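Local coordinates for protein double Glycine Motif Protease domain from AMS/PCAT Transporter (Lachnospiraceae bacterium C6A11, PDB 6MPZ) that probably cleaves the leader peptide of lantibiotic-type precursors behind a double-glycine motif, as the C39 peptidase domain of a peptide-exporting transporter, at residues A14-I19 / A33-Y38. Numbering follows the deposited sequence.
Sequences AKVPVI and AMVLAY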
loop_
_atom_site.group_PDB
_atom_site.type_symbol
_atom_site.label_atom_id
_atom_site.label_comp_id
_atom_site.label_asym_id
_atom_site.label_seq_id
_atom_site.Cartn_x
_atom_site.Cartn_y
_atom_site.Cartn_z
ATOM N N ALA A 14 -1.004 2.876 -12.327
ATOM C CA ALA A 14 -2.385 3.137 -11.887
ATOM C C ALA A 14 -2.516 4.632 -11.602
ATOM O O ALA A 14 -1.590 5.264 -11.044
ATOM C CB ALA A 14 -2.722 2.356 -10.635
ATOM N N LYS A 15 -3.649 5.219 -12.031
ATOM C CA LYS A 15 -3.974 6.584 -11.687
ATOM C C LYS A 15 -4.613 6.552 -10.304
ATOM O O LYS A 15 -5.672 6.032 -10.153
ATOM C CB LYS A 15 -4.886 7.229 -12.733
ATOM C CG LYS A 15 -4.095 7.624 -13.988
ATOM C CD LYS A 15 -4.960 8.026 -15.171
ATOM C CE LYS A 15 -5.582 9.412 -14.964
ATOM N NZ LYS A 15 -6.351 9.839 -16.161
ATOM N N VAL A 16 -3.929 7.101 -9.311
ATOM C CA VAL A 16 -4.384 7.040 -7.905
ATOM C C VAL A 16 -4.353 8.426 -7.299
ATOM O O VAL A 16 -3.314 9.083 -7.323
ATOM C CB VAL A 16 -3.483 6.116 -7.019
ATOM C CG1 VAL A 16 -4.055 5.969 -5.617
ATOM C CG2 VAL A 16 -3.356 4.728 -7.639
ATOM N N PRO A 17 -5.480 8.855 -6.698
ATOM C CA PRO A 17 -5.503 10.180 -6.106
ATOM C C PRO A 17 -4.577 10.294 -4.908
ATOM O O PRO A 17 -4.382 9.297 -4.186
ATOM C CB PRO A 17 -6.958 10.373 -5.703
ATOM C CG PRO A 17 -7.591 9.039 -5.733
ATOM C CD PRO A 17 -6.776 8.148 -6.584
ATOM N N VAL A 18 -3.978 11.473 -4.742
ATOM C CA VAL A 18 -3.161 11.790 -3.585
ATOM C C VAL A 18 -3.988 12.155 -2.312
ATOM O O VAL A 18 -4.796 13.068 -2.363
ATOM C CB VAL A 18 -2.215 12.963 -3.933
ATOM C CG1 VAL A 18 -1.457 13.479 -2.691
ATOM C CG2 VAL A 18 -1.261 12.524 -5.030
ATOM N N ILE A 19 -3.777 11.415 -1.200
ATOM C CA ILE A 19 -4.311 11.737 0.149
ATOM C C ILE A 19 -3.129 11.839 1.089
ATOM O O ILE A 19 -2.329 10.899 1.166
ATOM C CB ILE A 19 -5.255 10.662 0.699
ATOM C CG1 ILE A 19 -6.478 10.542 -0.170
ATOM C CG2 ILE A 19 -5.712 11.003 2.126
ATOM C CD1 ILE A 19 -7.410 9.396 0.170
ATOM N N ALA A 33 -6.580 4.421 2.189
ATOM C CA ALA A 33 -7.648 5.346 1.732
ATOM C C ALA A 33 -7.516 5.582 0.219
ATOM O O ALA A 33 -8.503 5.457 -0.526
ATOM C CB ALA A 33 -7.625 6.668 2.529
ATOM N N MET A 34 -6.277 5.835 -0.222
ATOM C CA MET A 34 -5.909 5.938 -1.655
ATOM C C MET A 34 -6.259 4.696 -2.447
ATOM O O MET A 34 -6.802 4.835 -3.553
ATOM C CB MET A 34 -4.428 6.255 -1.828
ATOM C CG MET A 34 -4.092 7.631 -1.421
ATOM S SD MET A 34 -2.388 8.269 -1.634
ATOM C CE MET A 34 -1.578 7.669 -0.179
ATOM N N VAL A 35 -5.964 3.502 -1.913
ATOM C CA VAL A 35 -6.367 2.243 -2.585
ATOM C C VAL A 35 -7.900 2.116 -2.696
ATOM O O VAL A 35 -8.419 1.775 -3.752
ATOM C CB VAL A 35 -5.764 0.941 -1.957
ATOM C CG1 VAL A 35 -6.304 -0.311 -2.650
ATOM C CG2 VAL A 35 -4.264 0.916 -2.073
ATOM N N LEU A 36 -8.597 2.400 -1.610
ATOM C CA LEU A 36 -10.060 2.462 -1.608
ATOM C C LEU A 36 -10.644 3.447 -2.644
ATOM O O LEU A 36 -11.592 3.115 -3.363
ATOM C CB LEU A 36 -10.567 2.802 -0.198
ATOM C CG LEU A 36 -10.376 1.636 0.805
ATOM C CD1 LEU A 36 -10.516 2.122 2.259
ATOM C CD2 LEU A 36 -11.341 0.470 0.501
ATOM N N ALA A 37 -10.032 4.630 -2.738
ATOM C CA ALA A 37 -10.428 5.656 -3.693
ATOM C C ALA A 37 -10.211 5.219 -5.149
ATOM O O ALA A 37 -11.021 5.545 -5.990
ATOM C CB ALA A 37 -9.694 6.959 -3.390
ATOM N N TYR A 38 -9.143 4.449 -5.428
ATOM C CA TYR A 38 -8.900 3.878 -6.765
ATOM C C TYR A 38 -10.075 2.981 -7.186
ATOM O O TYR A 38 -10.493 3.009 -8.355
ATOM C CB TYR A 38 -7.575 3.089 -6.809
ATOM C CG TYR A 38 -7.300 2.348 -8.107
ATOM C CD1 TYR A 38 -6.704 2.991 -9.208
ATOM C CD2 TYR A 38 -7.666 1.015 -8.261
ATOM C CE1 TYR A 38 -6.446 2.296 -10.407
ATOM C CE2 TYR A 38 -7.430 0.309 -9.454
ATOM C CZ TYR A 38 -6.851 0.939 -10.529
ATOM O OH TYR A 38 -6.606 0.194 -11.666
#
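Met-34 and Tyr-38, one turn apart on helix 27-38, receive segment 14-19 in this papain-like C39 peptidase fold, an example of how an extended loop segment is fitted between a helix and a sheet. Met-34 lies against the loop backbone, its CG in close van der Waals contact with Pro-17 O at 3.2 Å. CG anti to its own carbonyl carbon (chi1 -71°) and an extended chi2 bring SD to Ile-19 N, from which it accepts a weak but nearly straight hydrogen bond of 3.5 Å. The bend at chi3 then turns CE toward Ile-19 O, 3.6 Å away. The Ile-19 and Met-34 side chains run antiparallel, Ile-19 CB against Met-34 CG, while Val-16 lies roughly perpendicular to Met-34, its CG1 3.8 Å from Met-34 CB. The other Val-16 branch, CG2, comes obliquely to Tyr-38 CD1. Val-16 O accepts a hydrogen bond from Asn-116 ND2 on strand 112-117, which ties the loop to the sheet as well. Pro-17 CG rests on Ala-37 CB, and Ile-19 CD1 on Ala-33 CB at 3.6 Å. Tyr-38, its OH hydrogen-bonded to Gln-7 O, lies alongside the first residues of segment 14-19; Ala-14 CB approaches CE1 at 3.7 Å, and Lys-15 O meets the ring edge in plane, 3.3 Å from Tyr-38 CD1.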